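Local coordinates for RegF protein (Neisseria gonorrhoeae, PDB 4HOJ) that binds glutathione, covalently at one cysteine, in a glutathione S-transferase fold and is probably a stringent starvation protein A homologue that also carries calcium ions, at residues Met4-Gly9 against Arg17-Leu22; Lys25-Glu30 against Glu74-Pro79; Pro53-Arg58 against Asn66-Tyr71. All coordinates share one frame; numbering follows the deposited sequence. Where two conformers were deposited one is given.

Interaction 1: Met4-Gly9 against Arg17-Leu22; sequences MTLYSG and RCRFVL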
loop_
_atom_site.group_PDB
_atom_site.type_symbol
_atom_site.label_atom_id
_atom_site.label_comp_id
_atom_site.label_asym_id
_atom_site.label_seq_id
_atom_site.Cartn_x
_atom_site.Cartn_y
_atom_site.Cartn_z
ATOM N N MET A 4 8.281 -7.233 -21.499
ATOM C CA MET A 4 7.747 -7.307 -20.128
ATOM C C MET A 4 7.729 -8.748 -19.635
ATOM O O MET A 4 7.099 -9.609 -20.271
ATOM C CB MET A 4 6.326 -6.785 -20.120
ATOM C CG MET A 4 5.687 -6.811 -18.784
ATOM S SD MET A 4 4.089 -5.941 -18.702
ATOM C CE MET A 4 4.533 -4.255 -18.932
ATOM N N THR A 5 8.385 -9.005 -18.512
ATOM C CA THR A 5 8.578 -10.353 -18.006
ATOM C C THR A 5 8.035 -10.415 -16.581
ATOM O O THR A 5 8.384 -9.594 -15.739
ATOM C CB THR A 5 10.054 -10.729 -17.993
ATOM O OG1 THR A 5 10.547 -10.674 -19.334
ATOM C CG2 THR A 5 10.284 -12.153 -17.437
ATOM N N LEU A 6 7.179 -11.381 -16.285
ATOM C CA LEU A 6 6.693 -11.645 -14.961
ATOM C C LEU A 6 7.348 -12.882 -14.411
ATOM O O LEU A 6 7.204 -13.974 -15.002
ATOM C CB LEU A 6 5.170 -11.865 -14.953
ATOM C CG LEU A 6 4.550 -12.056 -13.577
ATOM C CD1 LEU A 6 4.503 -10.715 -12.867
ATOM C CD2 LEU A 6 3.135 -12.648 -13.706
ATOM N N TYR A 7 7.997 -12.748 -13.265
ATOM C CA TYR A 7 8.486 -13.892 -12.516
ATOM C C TYR A 7 7.393 -14.325 -11.588
ATOM O O TYR A 7 6.891 -13.532 -10.794
ATOM C CB TYR A 7 9.737 -13.471 -11.742
ATOM C CG TYR A 7 10.926 -13.195 -12.633
ATOM C CD1 TYR A 7 11.127 -11.965 -13.235
ATOM C CD2 TYR A 7 11.840 -14.185 -12.883
ATOM C CE1 TYR A 7 12.189 -11.701 -14.043
ATOM C CE2 TYR A 7 12.937 -13.933 -13.675
ATOM C CZ TYR A 7 13.093 -12.694 -14.266
ATOM O OH TYR A 7 14.201 -12.475 -15.073
ATOM N N SER A 8 6.973 -15.592 -11.741
ATOM C CA SER A 8 5.699 -16.037 -11.151
ATOM C C SER A 8 5.854 -17.409 -10.516
ATOM O O SER A 8 6.554 -18.245 -11.064
ATOM C CB SER A 8 4.689 -16.137 -12.311
ATOM O OG SER A 8 3.524 -16.837 -11.872
ATOM N N GLY A 9 5.218 -17.625 -9.381
ATOM C CA GLY A 9 5.118 -18.973 -8.825
ATOM C C GLY A 9 3.845 -19.654 -9.300
ATOM O O GLY A 9 2.774 -19.039 -9.307
ATOM N N ARG A 17 -2.568 -12.847 -9.325
ATOM C CA ARG A 17 -3.197 -11.539 -9.558
ATOM C C ARG A 17 -2.579 -10.905 -10.787
ATOM O O ARG A 17 -3.294 -10.343 -11.641
ATOM C CB ARG A 17 -2.952 -10.544 -8.392
ATOM C CG ARG A 17 -3.513 -10.915 -7.076
ATOM C CD ARG A 17 -3.037 -9.882 -6.045
ATOM N NE ARG A 17 -3.819 -9.938 -4.806
ATOM C CZ ARG A 17 -3.445 -9.272 -3.707
ATOM N NH1 ARG A 17 -2.236 -8.679 -3.617
ATOM N NH2 ARG A 17 -4.282 -9.298 -2.688
ATOM N N CYS A 18 -1.241 -10.955 -10.882
ATOM C CA CYS A 18 -0.547 -10.280 -11.991
ATOM C C CYS A 18 -0.796 -10.996 -13.311
ATOM O O CYS A 18 -1.017 -10.348 -14.339
ATOM C CB CYS A 18 0.947 -10.214 -11.697
ATOM S SG CYS A 18 1.351 -9.328 -10.172
ATOM N N ARG A 19 -0.844 -12.327 -13.323
ATOM C CA ARG A 19 -1.202 -13.080 -14.518
ATOM C C ARG A 19 -2.594 -12.703 -14.982
ATOM O O ARG A 19 -2.814 -12.506 -16.182
ATOM C CB ARG A 19 -1.027 -14.600 -14.261
ATOM C CG ARG A 19 0.450 -15.009 -14.201
ATOM C CD ARG A 19 0.558 -16.519 -13.985
ATOM N NE ARG A 19 0.688 -16.912 -12.581
ATOM C CZ ARG A 19 -0.230 -17.568 -11.857
ATOM N NH1 ARG A 19 0.110 -18.077 -10.649
ATOM N NH2 ARG A 19 -1.434 -17.781 -12.325
ATOM N N PHE A 20 -3.519 -12.553 -14.032
ATOM C CA PHE A 20 -4.883 -12.174 -14.388
ATOM C C PHE A 20 -4.895 -10.795 -15.094
ATOM O O PHE A 20 -5.492 -10.636 -16.164
ATOM C CB PHE A 20 -5.695 -12.227 -13.104
ATOM C CG PHE A 20 -7.195 -12.072 -13.276
ATOM C CD1 PHE A 20 -7.833 -12.046 -14.507
ATOM C CD2 PHE A 20 -7.963 -11.952 -12.107
ATOM C CE1 PHE A 20 -9.244 -11.919 -14.568
ATOM C CE2 PHE A 20 -9.338 -11.829 -12.143
ATOM C CZ PHE A 20 -9.997 -11.790 -13.388
ATOM N N VAL A 21 -4.203 -9.797 -14.519
ATOM C CA VAL A 21 -4.137 -8.497 -15.165
ATOM C C VAL A 21 -3.523 -8.595 -16.539
ATOM O O VAL A 21 -4.030 -7.975 -17.479
ATOM C CB VAL A 21 -3.371 -7.439 -14.303
ATOM C CG1 VAL A 21 -3.210 -6.116 -15.095
ATOM C CG2 VAL A 21 -4.095 -7.148 -13.018
ATOM N N LEU A 22 -2.426 -9.328 -16.685
ATOM C CA LEU A 22 -1.742 -9.390 -17.972
ATOM C C LEU A 22 -2.633 -9.951 -19.044
ATOM O O LEU A 22 -2.682 -9.413 -20.151
ATOM C CB LEU A 22 -0.414 -10.150 -17.837
ATOM C CG LEU A 22 0.657 -9.352 -17.090
ATOM C CD1 LEU A 22 1.742 -10.309 -16.605
ATOM C CD2 LEU A 22 1.234 -8.277 -17.984
#

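Interaction 2: Lys25-Glu30 against Glu74-Pro79; sequences KGMDFE and ERFPHP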
loop_
_atom_site.group_PDB
_atom_site.type_symbol
_atom_site.label_atom_id
_atom_site.label_comp_id
_atom_site.label_asym_id
_atom_site.label_seq_id
_atom_site.Cartn_x
_atom_site.Cartn_y
_atom_site.Cartn_z
ATOM N N LYS A 25 -5.316 -7.399 -20.133
ATOM C CA LYS A 25 -4.813 -6.370 -21.052
ATOM C C LYS A 25 -4.486 -6.918 -22.415
ATOM O O LYS A 25 -4.515 -6.175 -23.396
ATOM C CB LYS A 25 -3.577 -5.702 -20.440
ATOM C CG LYS A 25 -3.845 -4.977 -19.125
ATOM C CD LYS A 25 -4.740 -3.752 -19.352
ATOM C CE LYS A 25 -4.744 -2.881 -18.068
ATOM N NZ LYS A 25 -5.329 -1.508 -18.291
ATOM N N GLY A 26 -4.122 -8.196 -22.489
ATOM C CA GLY A 26 -3.942 -8.808 -23.793
ATOM C C GLY A 26 -2.685 -8.445 -24.568
ATOM O O GLY A 26 -2.622 -8.750 -25.753
ATOM N N MET A 27 -1.696 -7.826 -23.933
ATOM C CA MET A 27 -0.471 -7.406 -24.639
ATOM C C MET A 27 0.593 -8.494 -24.595
ATOM O O MET A 27 0.380 -9.547 -23.991
ATOM C CB MET A 27 0.086 -6.117 -24.019
ATOM C CG MET A 27 -0.856 -4.936 -24.187
ATOM S SD MET A 27 -1.127 -4.390 -25.900
ATOM C CE MET A 27 -2.507 -5.387 -26.455
ATOM N N ASP A 28 1.754 -8.228 -25.190
ATOM C CA ASP A 28 2.799 -9.241 -25.194
ATOM C C ASP A 28 3.571 -9.221 -23.888
ATOM O O ASP A 28 3.980 -8.174 -23.373
ATOM C CB ASP A 28 3.737 -9.106 -26.400
ATOM C CG ASP A 28 4.746 -7.977 -26.238
ATOM O OD1 ASP A 28 4.411 -6.949 -25.595
ATOM O OD2 ASP A 28 5.879 -8.123 -26.767
ATOM N N PHE A 29 3.741 -10.405 -23.328
ATOM C CA PHE A 29 4.512 -10.551 -22.103
ATOM C C PHE A 29 5.032 -11.964 -22.063
ATOM O O PHE A 29 4.576 -12.862 -22.801
ATOM C CB PHE A 29 3.691 -10.256 -20.830
ATOM C CG PHE A 29 2.440 -11.086 -20.701
ATOM C CD1 PHE A 29 1.306 -10.738 -21.397
ATOM C CD2 PHE A 29 2.417 -12.206 -19.917
ATOM C CE1 PHE A 29 0.173 -11.492 -21.305
ATOM C CE2 PHE A 29 1.257 -12.956 -19.807
ATOM C CZ PHE A 29 0.147 -12.593 -20.504
ATOM N N GLU A 30 5.984 -12.168 -21.176
ATOM C CA GLU A 30 6.575 -13.466 -20.959
ATOM C C GLU A 30 6.367 -13.785 -19.493
ATOM O O GLU A 30 6.478 -12.892 -18.654
ATOM C CB GLU A 30 8.069 -13.390 -21.293
ATOM C CG GLU A 30 8.884 -14.604 -20.900
ATOM C CD GLU A 30 10.144 -14.727 -21.733
ATOM O OE1 GLU A 30 11.056 -15.491 -21.334
ATOM O OE2 GLU A 30 10.203 -14.067 -22.800
ATOM N N GLU A 74 -1.555 1.368 -15.790
ATOM C CA GLU A 74 -1.197 2.671 -16.307
ATOM C C GLU A 74 -0.407 2.533 -17.605
ATOM O O GLU A 74 -0.534 3.378 -18.515
ATOM C CB GLU A 74 -0.456 3.526 -15.249
ATOM C CG GLU A 74 -1.363 3.904 -14.067
ATOM C CD GLU A 74 -0.746 4.923 -13.125
ATOM O OE1 GLU A 74 0.481 5.166 -13.243
ATOM O OE2 GLU A 74 -1.504 5.464 -12.272
ATOM N N ARG A 75 0.377 1.468 -17.732
ATOM C CA ARG A 75 1.280 1.267 -18.848
ATOM C C ARG A 75 0.525 0.844 -20.130
ATOM O O ARG A 75 0.910 1.208 -21.258
ATOM C CB ARG A 75 2.305 0.220 -18.433
ATOM C CG ARG A 75 3.168 -0.302 -19.508
ATOM C CD ARG A 75 4.304 0.642 -19.796
ATOM N NE ARG A 75 5.159 -0.017 -20.763
ATOM C CZ ARG A 75 4.863 -0.168 -22.051
ATOM N NH1 ARG A 75 3.736 0.337 -22.547
ATOM N NH2 ARG A 75 5.707 -0.806 -22.852
ATOM N N PHE A 76 -0.540 0.068 -19.953
ATOM C CA PHE A 76 -1.401 -0.388 -21.051
ATOM C C PHE A 76 -2.797 0.097 -20.703
ATOM O O PHE A 76 -3.551 -0.622 -20.035
ATOM C CB PHE A 76 -1.421 -1.913 -21.114
ATOM C CG PHE A 76 -0.089 -2.551 -21.413
ATOM C CD1 PHE A 76 0.742 -2.051 -22.401
ATOM C CD2 PHE A 76 0.303 -3.691 -20.727
ATOM C CE1 PHE A 76 1.952 -2.652 -22.668
ATOM C CE2 PHE A 76 1.517 -4.306 -21.000
ATOM C CZ PHE A 76 2.338 -3.778 -21.979
ATOM N N PRO A 77 -3.121 1.352 -21.073
ATOM C CA PRO A 77 -4.291 2.017 -20.522
ATOM C C PRO A 77 -5.580 1.266 -20.776
ATOM O O PRO A 77 -6.440 1.201 -19.900
ATOM C CB PRO A 77 -4.304 3.355 -21.269
ATOM C CG PRO A 77 -2.880 3.598 -21.598
ATOM C CD PRO A 77 -2.310 2.255 -21.901
ATOM N N HIS A 78 -5.710 0.701 -21.963
ATOM C CA HIS A 78 -6.982 0.157 -22.385
ATOM C C HIS A 78 -6.892 -1.342 -22.487
ATOM O O HIS A 78 -5.919 -1.858 -23.050
ATOM C CB HIS A 78 -7.376 0.786 -23.719
ATOM C CG HIS A 78 -7.572 2.262 -23.614
ATOM N ND1 HIS A 78 -8.617 2.808 -22.900
ATOM C CD2 HIS A 78 -6.831 3.306 -24.057
ATOM C CE1 HIS A 78 -8.529 4.127 -22.929
ATOM N NE2 HIS A 78 -7.455 4.455 -23.628
ATOM N N PRO A 79 -7.878 -2.056 -21.910
ATOM C CA PRO A 79 -9.043 -1.542 -21.179
ATOM C C PRO A 79 -8.673 -1.077 -19.761
ATOM O O PRO A 79 -7.902 -1.743 -19.083
ATOM C CB PRO A 79 -9.922 -2.784 -21.041
ATOM C CG PRO A 79 -8.967 -3.927 -21.064
ATOM C CD PRO A 79 -7.917 -3.528 -22.050
HETATM O O HOH W 1 -3.880 -3.444 -23.422
#

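Interaction 3: Pro53-Arg58 against Asn66-Tyr71; sequences PVLVER and NIINEY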
loop_
_atom_site.group_PDB
_atom_site.type_symbol
_atom_site.label_atom_id
_atom_site.label_comp_id
_atom_site.label_asym_id
_atom_site.label_seq_id
_atom_site.Cartn_x
_atom_site.Cartn_y
_atom_site.Cartn_z
ATOM N N PRO A 53 5.463 -12.259 -6.911
ATOM C CA PRO A 53 5.913 -11.944 -8.264
ATOM C C PRO A 53 6.880 -10.783 -8.340
ATOM O O PRO A 53 6.984 -9.903 -7.430
ATOM C CB PRO A 53 4.620 -11.512 -8.961
ATOM C CG PRO A 53 3.753 -10.917 -7.810
ATOM C CD PRO A 53 4.059 -11.890 -6.661
ATOM N N VAL A 54 7.639 -10.729 -9.441
ATOM C CA VAL A 54 8.467 -9.587 -9.838
ATOM C C VAL A 54 8.128 -9.281 -11.292
ATOM O O VAL A 54 7.905 -10.224 -12.099
ATOM C CB VAL A 54 9.943 -9.930 -9.724
ATOM C CG1 VAL A 54 10.847 -8.856 -10.334
ATOM C CG2 VAL A 54 10.295 -10.138 -8.236
ATOM N N LEU A 55 8.020 -8.018 -11.675
ATOM C CA LEU A 55 7.884 -7.661 -13.064
ATOM C C LEU A 55 9.122 -6.911 -13.501
ATOM O O LEU A 55 9.588 -5.976 -12.794
ATOM C CB LEU A 55 6.653 -6.797 -13.255
ATOM C CG LEU A 55 6.267 -6.511 -14.712
ATOM C CD1 LEU A 55 5.478 -7.705 -15.293
ATOM C CD2 LEU A 55 5.429 -5.241 -14.847
ATOM N N VAL A 56 9.655 -7.276 -14.665
ATOM C CA VAL A 56 10.764 -6.556 -15.271
ATOM C C VAL A 56 10.345 -6.045 -16.617
ATOM O O VAL A 56 9.824 -6.809 -17.448
ATOM C CB VAL A 56 12.028 -7.448 -15.398
ATOM C CG1 VAL A 56 13.159 -6.693 -16.146
ATOM C CG2 VAL A 56 12.483 -7.896 -14.000
ATOM N N GLU A 57 10.549 -4.763 -16.880
ATOM C CA GLU A 57 10.390 -4.266 -18.241
ATOM C C GLU A 57 11.524 -3.304 -18.496
ATOM O O GLU A 57 11.606 -2.230 -17.869
ATOM C CB GLU A 57 9.044 -3.571 -18.422
ATOM C CG GLU A 57 8.864 -3.172 -19.857
ATOM C CD GLU A 57 7.529 -2.519 -20.174
ATOM O OE1 GLU A 57 6.834 -2.037 -19.251
ATOM O OE2 GLU A 57 7.191 -2.490 -21.390
ATOM N N ARG A 58 12.435 -3.689 -19.388
ATOM C CA ARG A 58 13.668 -2.943 -19.606
ATOM C C ARG A 58 14.372 -2.711 -18.265
ATOM O O ARG A 58 14.677 -3.655 -17.560
ATOM C CB ARG A 58 13.404 -1.627 -20.348
ATOM C CG ARG A 58 12.768 -1.839 -21.734
ATOM C CD ARG A 58 12.382 -0.517 -22.398
ATOM N NE ARG A 58 11.595 -0.713 -23.618
ATOM C CZ ARG A 58 12.049 -0.487 -24.849
ATOM N NH1 ARG A 58 13.290 -0.057 -25.025
ATOM N NH2 ARG A 58 11.260 -0.694 -25.900
ATOM N N ASN A 66 0.260 -5.787 -5.969
ATOM C CA ASN A 66 -0.695 -4.721 -6.297
ATOM C C ASN A 66 -0.014 -3.521 -6.949
ATOM O O ASN A 66 -0.632 -2.803 -7.718
ATOM C CB ASN A 66 -1.424 -4.252 -5.033
ATOM C CG ASN A 66 -2.487 -5.206 -4.585
ATOM O OD1 ASN A 66 -2.938 -6.087 -5.305
ATOM N ND2 ASN A 66 -2.892 -5.031 -3.329
ATOM N N ILE A 67 1.274 -3.322 -6.667
ATOM C CA ILE A 67 2.046 -2.205 -7.265
ATOM C C ILE A 67 2.367 -2.567 -8.731
ATOM O O ILE A 67 2.240 -1.738 -9.642
ATOM C CB ILE A 67 3.335 -1.977 -6.447
ATOM C CG1 ILE A 67 2.932 -1.403 -5.100
ATOM C CG2 ILE A 67 4.259 -1.028 -7.167
ATOM C CD1 ILE A 67 4.086 -1.085 -4.243
ATOM N N ILE A 68 2.761 -3.823 -9.003
ATOM C CA ILE A 68 2.961 -4.284 -10.353
ATOM C C ILE A 68 1.672 -4.056 -11.142
ATOM O O ILE A 68 1.692 -3.560 -12.267
ATOM C CB ILE A 68 3.280 -5.797 -10.301
ATOM C CG1 ILE A 68 4.709 -5.982 -9.756
ATOM C CG2 ILE A 68 3.142 -6.411 -11.728
ATOM C CD1 ILE A 68 5.034 -7.511 -9.405
ATOM N N ASN A 69 0.539 -4.376 -10.517
ATOM C CA ASN A 69 -0.728 -4.288 -11.255
ATOM C C ASN A 69 -1.141 -2.863 -11.537
ATOM O O ASN A 69 -1.672 -2.584 -12.613
ATOM C CB ASN A 69 -1.807 -5.033 -10.515
ATOM C CG ASN A 69 -1.638 -6.517 -10.649
ATOM O OD1 ASN A 69 -0.802 -6.995 -11.413
ATOM N ND2 ASN A 69 -2.444 -7.269 -9.880
ATOM N N GLU A 70 -0.878 -1.932 -10.596
ATOM C CA GLU A 70 -1.053 -0.489 -10.879
ATOM C C GLU A 70 -0.253 -0.061 -12.058
ATOM O O GLU A 70 -0.744 0.667 -12.921
ATOM C CB GLU A 70 -0.628 0.382 -9.699
ATOM C CG GLU A 70 -1.581 0.318 -8.534
ATOM C CD GLU A 70 -2.679 1.354 -8.558
ATOM O OE1 GLU A 70 -2.858 2.048 -9.592
ATOM O OE2 GLU A 70 -3.373 1.467 -7.519
ATOM N N TYR A 71 1.009 -0.472 -12.076
ATOM C CA TYR A 71 1.870 -0.142 -13.199
ATOM C C TYR A 71 1.277 -0.669 -14.495
ATOM O O TYR A 71 1.141 0.082 -15.456
ATOM C CB TYR A 71 3.307 -0.671 -12.966
ATOM C CG TYR A 71 4.156 -0.517 -14.183
ATOM C CD1 TYR A 71 4.654 0.719 -14.556
ATOM C CD2 TYR A 71 4.476 -1.618 -14.956
ATOM C CE1 TYR A 71 5.452 0.853 -15.683
ATOM C CE2 TYR A 71 5.263 -1.498 -16.100
ATOM C CZ TYR A 71 5.740 -0.271 -16.459
ATOM O OH TYR A 71 6.546 -0.143 -17.560
#

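Interaction 1: Met4-Gly9 against Arg17-Leu22
The guanidinium of Arg19 is gripped at its edge by Ser8 and Gly9. NE donates to Ser8 OG at 2.9 Å, and the hydroxyl oxygen lies 9° out of the guanidinium plane. NH1 of Arg19 gives a second, longer bond to Gly9 O at 3.1 Å, with the oxygen tilted 19° from that plane. Two donors of one group thus hold the consecutive residues Ser8 and Gly9, which limits how the guanidinium can rotate. The Arg19 chain is bent at chi3 (-94°), putting NE beside the serine instead of letting the chain run straight on. NH2 is taken elsewhere, by the backbone oxygen of Ala193 and a salt bridge to Glu198, tying the far C-terminal part of the chain to the same cation.

Away from the guanidinium the contact is apolar. Leu6 reaches helix 13-25 with both methyls: CD1 sits 3.8 Å from Cys18 CB, while CD2 lies 3.6 Å from Arg19 CG, the two side chains crossing at about a right angle. CD2 also faces Leu22 CD1 at 4.0 Å. Leu22 turns its other methyl, CD2, to Met4 SD at 3.8 Å.

Strand 5-8 and helix segment 17-22 run roughly antiparallel, their axes 9.8 Å apart at closest approach. Cys12, the residue covalently bound to glutathione, lies in the link between this strand and helix. This is the first half of the beta-alpha-beta unit formed by strand 5-8, helix 13-25 and strand 30-33, the opening element of the thioredoxin-like domain of glutathione transferases.

Interaction 2: Lys25-Glu30 against Glu74-Pro79
Two bends fold the start of the Lys25 side chain (chi1 -62°, chi2 -67°), after which it runs out extended to bring NZ among the carbonyls that follow helix 65-75. In Met27, CG stands anti to the carbonyl carbon (chi1 -64°) and comes to rest on the Phe76 ring, while bends farther out carry the sulfur on.

The ammonium donates to Phe76 O at 2.6 Å, nearly along the C=O axis, and to Pro79 O at 2.7 Å, where it stands above the carbonyl plane. Asp73 supplies a salt bridge to the same nitrogen, so one cation gathers two backbone oxygens and a carboxylate from the end of helix 65-75 and the loop after it. The negative surroundings would be expected to keep the lysine protonated. Farther back along its chain, Lys25 CD lies 4.2 Å from Pro79 CD; a cis peptide bond precedes that proline.

Over the ring the contact is CH-pi. Met27 CG lies 3.6 Å from the centroid of Phe76, almost on the ring normal, and Met27 CB is near CE2 and CZ. The sulfur stands farther off and obliquely, SD being 4.9 Å from the same centroid, a Met-aromatic contact. Arg75 CG covers the opposite face, leaving the ring sandwiched. A water donates to both Lys25 O and His78 O, bridging the two backbones.

The contact lies at the surface, away from the glutathione site. It joins the end of helix 13-25 and the loop leading to strand 30-33 with the chain leaving helix 65-75, where Glu74 forms salt bridges to Arg89 and Arg93 of the second subunit.

Interaction 3: Pro53-Arg58 against Asn66-Tyr71
Apolar contacts between Leu55, Ile68, Tyr71 and Pro53 make up most of this interface. Ile68 sends two branches to the strand: CG2 packs 3.8 Å from Leu55 CB, and CD1 reaches past it to lie 4.0 Å from Pro53 CG. That same CD1 also rests against the backbone, near Pro53 O and Leu55 N. Leu55 holds CG anti to its backbone N (chi1 -171°); beyond it, CD2 lies 3.7 Å from Tyr71 CD2, the two side chains crossing at about a right angle. Pro53, preceded by a cis peptide bond as in the thioredoxin fold, also touches the bound glutathione, and Leu62 of the neighbouring strand packs on both Ile68 and Tyr71.

A single hydrogen bond supplies the polar part. Tyr71 OH donates to Glu57 OE1 at 2.6 Å. The oxygen lies at the edge of the ring, near its plane, and is met on its anti side, with the hydroxyl 32° out of the carboxylate plane; carboxylate and ring planes stand 80° apart. The other carboxylate oxygen, OE2, forms a salt bridge with Arg75, one turn farther along helix 65-75.

Chemically, then, a buried hydrocarbon layer gives way at the far end of the strand to a carboxylate shared by a phenol and a guanidinium, an arrangement that would be expected to stabilise negative charge on Glu57 and to fix the tyrosine hydroxyl.

All three interactions lie on the same side of the chain's centre, within about 12 Å of each other between centres; 1 and 3 are nearest, at about 8 Å. Interactions 1 and 3 share the mixed sheet: strands 5-8 and 54-57 are antiparallel neighbours, and helices 13-25 and 65-75 pack against them. Interaction 1 closes first along the chain, and interaction 3 is nested within the long loop that interaction 2 closes. Interaction 2 joins the ends of the same two helices, and Arg75 and Glu57 link it to interaction 3 through a salt bridge. Together they knit strands and helices of the glutathione-binding N-terminal domain.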